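YJHT (Escherichia coli, PDB 2UVK) catalyses the interconversion of the alpha and beta anomers of N-acetylneuraminate, speeding the mutarotation of sialic acid in the bacterial periplasm. Local coordinates at residues 66-72 and 87-93; 157-162 and 270-276; 201-206 and 219-225. One frame throughout, in Å; residues are numbered along the deposited sequence.

Interaction 1 (66-72 and 87-93)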
loop_
_atom_site.group_PDB
_atom_site.type_symbol
_atom_site.label_atom_id
_atom_site.label_comp_id
_atom_site.label_asym_id
_atom_site.label_seq_id
_atom_site.Cartn_x
_atom_site.Cartn_y
_atom_site.Cartn_z
ATOM N N GLY B 66 0.358 -3.197 29.658
ATOM C CA GLY B 66 0.703 -2.040 30.473
ATOM C C GLY B 66 1.172 -0.767 29.782
ATOM O O GLY B 66 1.499 0.220 30.439
ATOM N N ASN B 67 1.199 -0.768 28.447
ATOM C CA ASN B 67 1.657 0.383 27.717
ATOM C C ASN B 67 0.625 0.746 26.679
ATOM O O ASN B 67 -0.123 -0.115 26.208
ATOM C CB ASN B 67 2.977 0.088 27.028
ATOM C CG ASN B 67 4.098 -0.128 28.007
ATOM O OD1 ASN B 67 4.560 0.817 28.635
ATOM N ND2 ASN B 67 4.553 -1.369 28.120
ATOM N N LEU B 68 0.604 2.031 26.366
ATOM C CA LEU B 68 -0.335 2.606 25.391
ATOM C C LEU B 68 0.389 2.813 24.063
ATOM O O LEU B 68 1.417 3.492 24.005
ATOM C CB LEU B 68 -0.875 3.923 25.930
ATOM C CG LEU B 68 -1.679 4.815 24.980
ATOM C CD1 LEU B 68 -2.970 4.117 24.636
ATOM C CD2 LEU B 68 -1.920 6.174 25.624
ATOM N N TYR B 69 -0.171 2.234 23.004
ATOM C CA TYR B 69 0.368 2.372 21.634
ATOM C C TYR B 69 -0.565 3.235 20.799
ATOM O O TYR B 69 -1.758 3.044 20.857
ATOM C CB TYR B 69 0.521 1.000 20.974
ATOM C CG TYR B 69 1.527 0.154 21.714
ATOM C CD1 TYR B 69 2.854 0.168 21.373
ATOM C CD2 TYR B 69 1.143 -0.605 22.815
ATOM C CE1 TYR B 69 3.823 -0.558 22.116
ATOM C CE2 TYR B 69 2.086 -1.347 23.540
ATOM C CZ TYR B 69 3.417 -1.332 23.184
ATOM O OH TYR B 69 4.360 -2.073 23.916
ATOM N N VAL B 70 0.007 4.163 20.033
ATOM C CA VAL B 70 -0.751 5.039 19.117
ATOM C C VAL B 70 -0.242 4.789 17.696
ATOM O O VAL B 70 0.964 4.755 17.462
ATOM C CB VAL B 70 -0.617 6.535 19.489
ATOM C CG1 VAL B 70 -1.309 7.419 18.454
ATOM C CG2 VAL B 70 -1.202 6.785 20.886
ATOM N N PHE B 71 -1.189 4.592 16.782
ATOM C CA PHE B 71 -0.920 4.212 15.396
ATOM C C PHE B 71 -1.413 5.296 14.411
ATOM O O PHE B 71 -2.594 5.628 14.349
ATOM C CB PHE B 71 -1.646 2.901 15.075
ATOM C CG PHE B 71 -1.236 1.790 15.976
ATOM C CD1 PHE B 71 -0.178 0.966 15.658
ATOM C CD2 PHE B 71 -1.961 1.569 17.142
ATOM C CE1 PHE B 71 0.206 -0.070 16.533
ATOM C CE2 PHE B 71 -1.592 0.531 18.020
ATOM C CZ PHE B 71 -0.528 -0.279 17.697
ATOM N N GLY B 72 -0.486 5.806 13.608
ATOM C CA GLY B 72 -0.831 6.622 12.459
ATOM C C GLY B 72 -1.578 7.903 12.721
ATOM O O GLY B 72 -1.275 8.646 13.671
ATOM N N ASP B 87 3.301 5.359 11.489
ATOM C CA ASP B 87 4.188 5.142 12.633
ATOM C C ASP B 87 3.479 4.640 13.887
ATOM O O ASP B 87 2.243 4.551 13.944
ATOM C CB ASP B 87 4.994 6.417 12.942
ATOM C CG ASP B 87 4.124 7.617 13.257
ATOM O OD1 ASP B 87 2.867 7.484 13.313
ATOM O OD2 ASP B 87 4.689 8.733 13.426
ATOM N N VAL B 88 4.301 4.254 14.867
ATOM C CA VAL B 88 3.809 3.802 16.166
ATOM C C VAL B 88 4.586 4.532 17.266
ATOM O O VAL B 88 5.820 4.624 17.215
ATOM C CB VAL B 88 4.011 2.283 16.324
ATOM C CG1 VAL B 88 3.369 1.765 17.637
ATOM C CG2 VAL B 88 3.491 1.521 15.106
ATOM N N HIS B 89 3.834 5.075 18.213
ATOM C CA HIS B 89 4.400 5.650 19.432
ATOM C C HIS B 89 3.943 4.829 20.617
ATOM O O HIS B 89 2.863 4.271 20.612
ATOM C CB HIS B 89 3.953 7.093 19.580
ATOM C CG HIS B 89 4.655 8.045 18.660
ATOM N ND1 HIS B 89 4.340 8.165 17.325
ATOM C CD2 HIS B 89 5.639 8.951 18.893
ATOM C CE1 HIS B 89 5.104 9.098 16.774
ATOM N NE2 HIS B 89 5.900 9.594 17.708
ATOM N N LYS B 90 4.798 4.759 21.641
ATOM C CA LYS B 90 4.471 4.044 22.875
ATOM C C LYS B 90 4.517 4.989 24.051
ATOM O O LYS B 90 5.496 5.712 24.222
ATOM C CB LYS B 90 5.476 2.920 23.095
ATOM C CG LYS B 90 5.287 2.142 24.387
ATOM C CD LYS B 90 6.207 0.938 24.453
ATOM C CE LYS B 90 7.664 1.331 24.610
ATOM N NZ LYS B 90 7.996 1.835 25.973
ATOM N N TYR B 91 3.466 4.973 24.853
ATOM C CA TYR B 91 3.411 5.758 26.098
ATOM C C TYR B 91 3.460 4.812 27.281
ATOM O O TYR B 91 2.677 3.868 27.370
ATOM C CB TYR B 91 2.131 6.564 26.157
ATOM C CG TYR B 91 1.889 7.272 27.472
ATOM C CD1 TYR B 91 2.565 8.443 27.797
ATOM C CD2 TYR B 91 0.977 6.762 28.392
ATOM C CE1 TYR B 91 2.323 9.101 28.988
ATOM C CE2 TYR B 91 0.752 7.422 29.612
ATOM C CZ TYR B 91 1.416 8.580 29.879
ATOM O OH TYR B 91 1.209 9.223 31.070
ATOM N N ASN B 92 4.410 5.085 28.173
ATOM C CA ASN B 92 4.568 4.323 29.424
ATOM C C ASN B 92 3.907 5.101 30.568
ATOM O O ASN B 92 4.360 6.175 30.942
ATOM C CB ASN B 92 6.058 4.065 29.676
ATOM C CG ASN B 92 6.321 3.279 30.956
ATOM O OD1 ASN B 92 5.408 2.994 31.717
ATOM N ND2 ASN B 92 7.576 2.902 31.169
ATOM N N PRO B 93 2.774 4.604 31.063
ATOM C CA PRO B 93 2.089 5.355 32.119
ATOM C C PRO B 93 2.859 5.432 33.448
ATOM O O PRO B 93 2.662 6.384 34.212
ATOM C CB PRO B 93 0.751 4.631 32.283
ATOM C CG PRO B 93 0.830 3.377 31.479
ATOM C CD PRO B 93 2.072 3.373 30.673
HETATM O O HOH W 1 7.259 0.750 28.256
HETATM O O HOH W 2 4.480 0.404 31.702
HETATM O O HOH W 3 2.122 7.045 15.994
#
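Tyr69 and Lys90 lie side by side on one face of a two-stranded antiparallel pairing, pointing the same way, and the lysine methylenes run along the phenol: Lys90 CG is 3.8 Å from Tyr69 CE1 and Lys90 CD 3.6 Å from Tyr69 OH. Next along this face Phe71 packs beside Val88, whose two methyls both meet the CD1-CE1 side of the ring; Val88 CG1 also reaches the edge of the Tyr69 ring, so one valine serves two aromatics. CG of Lys90 is anti to the backbone N (chi1 177°), but the chain bends at its last two torsions, and NZ gives a hydrogen bond to a water that donates in turn to Asn67 OD1. The other face carries Leu68 against Tyr91, CB to CB 4.0 Å, with Val70 and His89 following.

Between the two faces, Leu68 and Val70 exchange paired backbone bonds with Tyr91 and His89, the shortest from Tyr91 N to Leu68 O at 2.7 Å. Gly72 N adds a bond to Asp87 O, 3.0 Å long and less straight (158°). Close to this end a water lies within hydrogen-bonding distance of Val70 O and Asp87 OD1, and in the plane of the His89 ring, 2.8 Å from ND1.

Farther out, Arg56 forms a salt bridge with Asp87 OD2 and also binds Gly72 O, tying the ends of both segments to the loop that leads into strand 60-64, while Tyr91 OH bonds to Asn96. Strands 60-64 and 97-100 flank the pair, which forms the two middle strands of a four-stranded antiparallel blade in the Kelch beta-propeller.

Interaction 2 (157-162 and 270-276)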
loop_
_atom_site.group_PDB
_atom_site.type_symbol
_atom_site.label_atom_id
_atom_site.label_comp_id
_atom_site.label_asym_id
_atom_site.label_seq_id
_atom_site.Cartn_x
_atom_site.Cartn_y
_atom_site.Cartn_z
ATOM N N PHE B 157 -12.496 12.751 -7.348
ATOM C CA PHE B 157 -13.779 12.180 -6.952
ATOM C C PHE B 157 -14.442 11.303 -8.022
ATOM O O PHE B 157 -15.304 10.507 -7.692
ATOM C CB PHE B 157 -14.730 13.273 -6.482
ATOM C CG PHE B 157 -14.316 13.914 -5.207
ATOM C CD1 PHE B 157 -14.451 13.221 -4.017
ATOM C CD2 PHE B 157 -13.809 15.199 -5.164
ATOM C CE1 PHE B 157 -14.068 13.794 -2.808
ATOM C CE2 PHE B 157 -13.414 15.763 -3.957
ATOM C CZ PHE B 157 -13.558 15.053 -2.779
ATOM N N ASP B 158 -13.969 11.388 -9.258
ATOM C CA ASP B 158 -14.585 10.643 -10.369
ATOM C C ASP B 158 -13.860 9.317 -10.584
ATOM O O ASP B 158 -13.186 9.089 -11.604
ATOM C CB ASP B 158 -14.554 11.465 -11.662
ATOM C CG ASP B 158 -15.330 10.806 -12.790
ATOM O OD1 ASP B 158 -16.180 9.940 -12.495
ATOM O OD2 ASP B 158 -15.075 11.162 -13.965
ATOM N N LYS B 159 -13.964 8.449 -9.589
ATOM C CA LYS B 159 -13.352 7.129 -9.669
ATOM C C LYS B 159 -14.282 6.133 -9.013
ATOM O O LYS B 159 -15.068 6.486 -8.137
ATOM C CB LYS B 159 -12.012 7.104 -8.922
ATOM C CG LYS B 159 -11.024 8.175 -9.278
ATOM C CD LYS B 159 -9.681 7.941 -8.551
ATOM C CE LYS B 159 -8.656 9.023 -8.882
ATOM N NZ LYS B 159 -8.411 9.152 -10.343
ATOM N N LYS B 160 -14.174 4.863 -9.408
ATOM C CA LYS B 160 -14.884 3.814 -8.702
ATOM C C LYS B 160 -14.223 3.572 -7.346
ATOM O O LYS B 160 -13.053 3.902 -7.178
ATOM C CB LYS B 160 -14.882 2.515 -9.510
ATOM C CG LYS B 160 -15.761 2.572 -10.795
ATOM C CD LYS B 160 -17.255 2.632 -10.447
ATOM C CE LYS B 160 -18.196 2.447 -11.646
ATOM N NZ LYS B 160 -19.656 2.218 -11.250
ATOM N N ALA B 161 -14.960 2.979 -6.427
ATOM C CA ALA B 161 -14.464 2.760 -5.063
ATOM C C ALA B 161 -13.137 1.991 -5.043
ATOM O O ALA B 161 -12.203 2.351 -4.313
ATOM C CB ALA B 161 -15.517 2.058 -4.216
ATOM N N GLU B 162 -13.005 0.963 -5.867
ATOM C CA GLU B 162 -11.772 0.171 -5.907
ATOM C C GLU B 162 -10.529 0.989 -6.251
ATOM O O GLU B 162 -9.425 0.589 -5.891
ATOM C CB GLU B 162 -11.828 -0.979 -6.942
ATOM C CG GLU B 162 -13.077 -1.793 -7.034
ATOM C CD GLU B 162 -14.083 -1.136 -7.966
ATOM O OE1 GLU B 162 -14.038 -1.299 -9.234
ATOM O OE2 GLU B 162 -14.912 -0.439 -7.413
ATOM N N TYR B 270 -24.355 6.364 -6.330
ATOM C CA TYR B 270 -23.302 5.489 -6.794
ATOM C C TYR B 270 -23.852 4.267 -7.574
ATOM O O TYR B 270 -23.290 3.894 -8.603
ATOM C CB TYR B 270 -22.414 5.040 -5.623
ATOM C CG TYR B 270 -21.132 4.356 -6.048
ATOM C CD1 TYR B 270 -20.034 5.089 -6.499
ATOM C CD2 TYR B 270 -21.014 2.971 -6.001
ATOM C CE1 TYR B 270 -18.866 4.467 -6.891
ATOM C CE2 TYR B 270 -19.838 2.345 -6.379
ATOM C CZ TYR B 270 -18.764 3.099 -6.815
ATOM O OH TYR B 270 -17.592 2.497 -7.188
ATOM N N GLN B 271 -24.911 3.648 -7.049
ATOM C CA GLN B 271 -25.557 2.497 -7.695
ATOM C C GLN B 271 -26.058 2.903 -9.072
ATOM O O GLN B 271 -26.081 2.082 -10.000
ATOM C CB GLN B 271 -26.704 1.950 -6.832
ATOM C CG GLN B 271 -26.240 1.115 -5.639
ATOM C CD GLN B 271 -27.361 0.740 -4.685
ATOM O OE1 GLN B 271 -28.359 1.457 -4.551
ATOM N NE2 GLN B 271 -27.191 -0.384 -3.995
ATOM N N ASN B 272 -26.416 4.172 -9.219
ATOM C CA ASN B 272 -26.853 4.720 -10.504
ATOM C C ASN B 272 -25.725 5.226 -11.409
ATOM O O ASN B 272 -25.988 5.843 -12.438
ATOM C CB ASN B 272 -27.897 5.827 -10.274
ATOM C CG ASN B 272 -29.211 5.291 -9.700
ATOM O OD1 ASN B 272 -29.508 4.090 -9.778
ATOM N ND2 ASN B 272 -30.004 6.183 -9.128
ATOM N N GLY B 273 -24.466 4.961 -11.061
ATOM C CA GLY B 273 -23.348 5.300 -11.957
ATOM C C GLY B 273 -22.689 6.661 -11.790
ATOM O O GLY B 273 -21.837 7.032 -12.591
ATOM N N LYS B 274 -23.076 7.406 -10.753
ATOM C CA LYS B 274 -22.439 8.683 -10.424
ATOM C C LYS B 274 -21.305 8.439 -9.428
ATOM O O LYS B 274 -21.564 8.275 -8.253
ATOM C CB LYS B 274 -23.442 9.650 -9.814
ATOM C CG LYS B 274 -23.024 11.100 -9.937
ATOM N N ASN B 275 -20.075 8.403 -9.925
ATOM C CA ASN B 275 -18.919 8.085 -9.051
ATOM C C ASN B 275 -18.794 9.080 -7.926
ATOM O O ASN B 275 -18.428 8.705 -6.811
ATOM C CB ASN B 275 -17.629 8.064 -9.851
ATOM C CG ASN B 275 -17.475 6.821 -10.693
ATOM O OD1 ASN B 275 -18.161 5.825 -10.480
ATOM N ND2 ASN B 275 -16.541 6.860 -11.626
ATOM N N TYR B 276 -19.045 10.350 -8.220
ATOM C CA TYR B 276 -18.993 11.431 -7.229
ATOM C C TYR B 276 -20.347 11.426 -6.522
ATOM O O TYR B 276 -21.251 12.220 -6.827
ATOM C CB TYR B 276 -18.666 12.742 -7.934
ATOM C CG TYR B 276 -18.373 13.962 -7.077
ATOM C CD1 TYR B 276 -17.909 15.130 -7.667
ATOM C CD2 TYR B 276 -18.545 13.968 -5.697
ATOM C CE1 TYR B 276 -17.642 16.263 -6.931
ATOM C CE2 TYR B 276 -18.275 15.109 -4.950
ATOM C CZ TYR B 276 -17.829 16.253 -5.578
ATOM O OH TYR B 276 -17.553 17.392 -4.843
HETATM O O HOH W 4 -19.397 9.011 -12.497
HETATM O O HOH W 5 -20.514 4.516 -10.112
HETATM O O HOH W 6 -17.459 -0.100 -7.370
#
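Phe157 and Tyr276 form an offset stack, ring planes 14° apart and centroids 4.8 Å from each other, where the end of helix 146-157 meets the loop leaving helix 266-271. That second helix closes in a Schellman motif with Gly273 at C-prime, and this turn leads the chain on to Asn275 and Tyr276. The stack is one tight part of the contact. Phe157 CB sits over the face of the Tyr276 ring, 3.8 Å from its centroid, as a CH-pi contact, and Tyr276 CE2 lies over a face of the phenylalanine; His278 meets both rings. A second firm point is the bond from Ala161 N to Tyr270 OH, 2.8 Å long and nearly straight (167°).

Asn275 fills the middle, its CB and CG against Lys159 O. Its ND2 reaches Asp158 OD1 at 3.2 Å, a bent bond (142°) that arrives from above the carboxylate plane. Lys211 NZ hydrogen-bonds to three carbonyls, those of Phe157, Lys159 and Asn275, and so ties both segments to strand 209-211, which also carries the predicted proton acceptor Glu209; the side chain of Phe157 is about 8 Å from that of Glu209.

Toward solvent the contact loosens and water takes over. The exposed Lys160 chain, bent near its base, crosses Asn275 at about a right angle, and its NZ gives a hydrogen bond to a water that donates to Asn275 OD1 and Tyr270 O. A second water links Asp158 OD1, weakly, with Gly273 O and Asn275 N. Another, 2.6 Å from Tyr270 OH, donates to Glu162 OE2.

Interaction 3 (201-206 and 219-225)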
loop_
_atom_site.group_PDB
_atom_site.type_symbol
_atom_site.label_atom_id
_atom_site.label_comp_id
_atom_site.label_asym_id
_atom_site.label_seq_id
_atom_site.Cartn_x
_atom_site.Cartn_y
_atom_site.Cartn_z
ATOM N N ASP B 201 -12.744 -14.124 20.568
ATOM C CA ASP B 201 -12.299 -14.566 19.245
ATOM C C ASP B 201 -13.149 -13.995 18.110
ATOM O O ASP B 201 -13.032 -14.444 16.970
ATOM C CB ASP B 201 -12.265 -16.107 19.187
ATOM C CG ASP B 201 -11.030 -16.693 19.837
ATOM O OD1 ASP B 201 -10.037 -15.977 20.060
ATOM O OD2 ASP B 201 -11.053 -17.914 20.167
ATOM N N LYS B 202 -13.973 -12.984 18.410
ATOM C CA LYS B 202 -14.764 -12.292 17.380
ATOM C C LYS B 202 -14.447 -10.802 17.334
ATOM O O LYS B 202 -14.294 -10.182 18.372
ATOM C CB LYS B 202 -16.248 -12.428 17.644
ATOM C CG LYS B 202 -16.753 -13.875 17.661
ATOM C CD LYS B 202 -16.536 -14.605 16.351
ATOM C CE LYS B 202 -17.160 -16.007 16.385
ATOM N NZ LYS B 202 -18.635 -15.931 16.486
ATOM N N THR B 203 -14.343 -10.266 16.120
ATOM C CA THR B 203 -14.268 -8.812 15.919
ATOM C C THR B 203 -15.257 -8.425 14.818
ATOM O O THR B 203 -15.419 -9.138 13.831
ATOM C CB THR B 203 -12.868 -8.435 15.511
ATOM O OG1 THR B 203 -11.978 -8.745 16.592
ATOM C CG2 THR B 203 -12.787 -6.922 15.128
ATOM N N TRP B 204 -15.900 -7.275 15.003
ATOM C CA TRP B 204 -16.873 -6.737 14.073
ATOM C C TRP B 204 -16.403 -5.381 13.537
ATOM O O TRP B 204 -15.881 -4.588 14.307
ATOM C CB TRP B 204 -18.217 -6.580 14.776
ATOM C CG TRP B 204 -18.767 -7.880 15.285
ATOM C CD1 TRP B 204 -19.541 -8.740 14.585
ATOM C CD2 TRP B 204 -18.596 -8.452 16.599
ATOM N NE1 TRP B 204 -19.854 -9.823 15.364
ATOM C CE2 TRP B 204 -19.284 -9.683 16.599
ATOM C CE3 TRP B 204 -17.915 -8.068 17.755
ATOM C CZ2 TRP B 204 -19.330 -10.516 17.725
ATOM C CZ3 TRP B 204 -17.965 -8.898 18.874
ATOM C CH2 TRP B 204 -18.665 -10.113 18.841
ATOM N N LEU B 205 -16.581 -5.168 12.229
ATOM C CA LEU B 205 -16.229 -3.923 11.497
ATOM C C LEU B 205 -17.518 -3.373 10.925
ATOM O O LEU B 205 -18.120 -3.988 10.043
ATOM C CB LEU B 205 -15.241 -4.215 10.372
ATOM C CG LEU B 205 -13.959 -4.968 10.728
ATOM C CD1 LEU B 205 -13.138 -5.252 9.456
ATOM C CD2 LEU B 205 -13.134 -4.187 11.727
ATOM N N ILE B 206 -17.977 -2.227 11.434
ATOM C CA ILE B 206 -19.297 -1.712 11.140
ATOM C C ILE B 206 -19.248 -0.444 10.288
ATOM O O ILE B 206 -18.698 0.584 10.708
ATOM C CB ILE B 206 -20.134 -1.450 12.421
ATOM C CG1 ILE B 206 -20.135 -2.688 13.356
ATOM C CG2 ILE B 206 -21.529 -1.028 12.053
ATOM C CD1 ILE B 206 -20.665 -2.436 14.741
ATOM N N VAL B 219 -21.595 -4.846 7.661
ATOM C CA VAL B 219 -21.065 -5.270 8.928
ATOM C C VAL B 219 -20.304 -6.538 8.654
ATOM O O VAL B 219 -20.885 -7.514 8.187
ATOM C CB VAL B 219 -22.153 -5.583 9.950
ATOM C CG1 VAL B 219 -21.558 -6.114 11.253
ATOM C CG2 VAL B 219 -23.028 -4.366 10.141
ATOM N N PHE B 220 -19.003 -6.532 8.903
ATOM C CA PHE B 220 -18.175 -7.709 8.732
ATOM C C PHE B 220 -17.789 -8.304 10.069
ATOM O O PHE B 220 -17.497 -7.591 11.013
ATOM C CB PHE B 220 -16.917 -7.367 7.953
ATOM C CG PHE B 220 -17.186 -6.723 6.627
ATOM C CD1 PHE B 220 -17.589 -7.487 5.547
ATOM C CD2 PHE B 220 -17.015 -5.350 6.449
ATOM C CE1 PHE B 220 -17.836 -6.913 4.348
ATOM C CE2 PHE B 220 -17.246 -4.763 5.223
ATOM C CZ PHE B 220 -17.654 -5.546 4.164
ATOM N N GLU B 221 -17.762 -9.635 10.130
ATOM C CA GLU B 221 -17.323 -10.347 11.285
ATOM C C GLU B 221 -16.054 -11.104 10.945
ATOM O O GLU B 221 -15.988 -11.867 9.959
ATOM C CB GLU B 221 -18.422 -11.336 11.691
ATOM C CG GLU B 221 -18.162 -12.085 12.942
ATOM C CD GLU B 221 -19.295 -13.027 13.187
ATOM O OE1 GLU B 221 -19.271 -14.109 12.542
ATOM O OE2 GLU B 221 -20.225 -12.620 13.932
ATOM N N LEU B 222 -15.054 -10.922 11.778
ATOM C CA LEU B 222 -13.834 -11.696 11.731
ATOM C C LEU B 222 -13.944 -12.737 12.825
ATOM O O LEU B 222 -14.086 -12.390 13.978
ATOM C CB LEU B 222 -12.589 -10.820 11.971
ATOM C CG LEU B 222 -12.178 -9.868 10.834
ATOM C CD1 LEU B 222 -13.266 -8.861 10.426
ATOM C CD2 LEU B 222 -10.888 -9.117 11.223
ATOM N N ASP B 223 -13.870 -14.002 12.426
ATOM C CA ASP B 223 -14.018 -15.139 13.324
ATOM C C ASP B 223 -12.663 -15.842 13.483
ATOM O O ASP B 223 -12.178 -16.507 12.568
ATOM C CB ASP B 223 -15.077 -16.040 12.725
ATOM C CG ASP B 223 -15.357 -17.272 13.579
ATOM O OD1 ASP B 223 -14.579 -17.562 14.509
ATOM O OD2 ASP B 223 -16.369 -17.952 13.296
ATOM N N PHE B 224 -12.051 -15.658 14.645
ATOM C CA PHE B 224 -10.761 -16.247 14.972
ATOM C C PHE B 224 -10.902 -17.563 15.763
ATOM O O PHE B 224 -9.914 -18.007 16.331
ATOM C CB PHE B 224 -9.946 -15.294 15.863
ATOM C CG PHE B 224 -9.469 -14.013 15.173
ATOM C CD1 PHE B 224 -8.200 -13.947 14.643
ATOM C CD2 PHE B 224 -10.265 -12.877 15.141
ATOM C CE1 PHE B 224 -7.741 -12.780 14.043
ATOM C CE2 PHE B 224 -9.789 -11.689 14.549
ATOM C CZ PHE B 224 -8.545 -11.671 14.006
ATOM N N THR B 225 -12.093 -18.159 15.803
ATOM C CA THR B 225 -12.343 -19.337 16.669
ATOM C C THR B 225 -11.664 -20.605 16.173
ATOM O O THR B 225 -11.393 -21.520 16.961
ATOM C CB THR B 225 -13.847 -19.624 16.835
ATOM O OG1 THR B 225 -14.453 -19.845 15.553
ATOM C CG2 THR B 225 -14.560 -18.481 17.539
HETATM O O HOH W 7 -18.890 -16.680 13.692
#
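The Trp204 indole has Lys202 CB over one face, while Glu221 lies alongside it, pointing the same way, with its carboxylate turned 70° from the ring plane. Trp204 NE1 donates to the anti lone pair of Glu221 OE2 at 3.2 Å, a bent bond (140°) tilted out of the indole plane. The glutamate reaches it fully extended, CG anti to the backbone N (chi1 -176°). The Phe224 ring takes Asp201 O at its edge, in plane, and stacks on His117.

Away from the indole, on the opposite face of the sheet, Leu205 CD1 meets Leu222 CD1 at 3.7 Å, and Thr203 OG1 is bonded to Asn198. Between the faces Thr203 and Leu205 pair with Leu222 and Phe220, and Phe224 N continues the pattern to Asp201 O at 2.8 Å.

Asp223 OD1 closes an Asx turn by accepting from Thr225 N (2.9 Å) and takes a further bond from Thr225 OG1. Lys202 NZ stands 4.4 Å from both Glu221 OE1 and Asp223 OD2, beyond salt-bridge range; one water accepts from it and donates to these two oxygens. This water bridges the lysine to both carboxylates, and the nearby positive charge probably helps them stay ionised.

Overall arrangement
The three contacts follow the course of a Kelch beta-propeller. Interaction 1 comes first in the chain and joins the two middle strands of the blade 60-100; interaction 3 does the same for the blade 195-233, their centres 24 Å apart. Interaction 2 lies outside the blade sheets: it joins the loop after helix 146-157, between strands 120-125 and 169-174, to the loop after helix 266-271, between strands 254-262 and 284-293. In sequence it encloses interaction 3; the centres of interactions 2 and 3 are 28 Å apart. Interactions 1 and 2 lie on opposite sides of the chain's centre. Pairings of neighbouring strands thus build the blades, while one long-range contact joins two helix-bearing connections between blade strands near the predicted active-site residue Glu209.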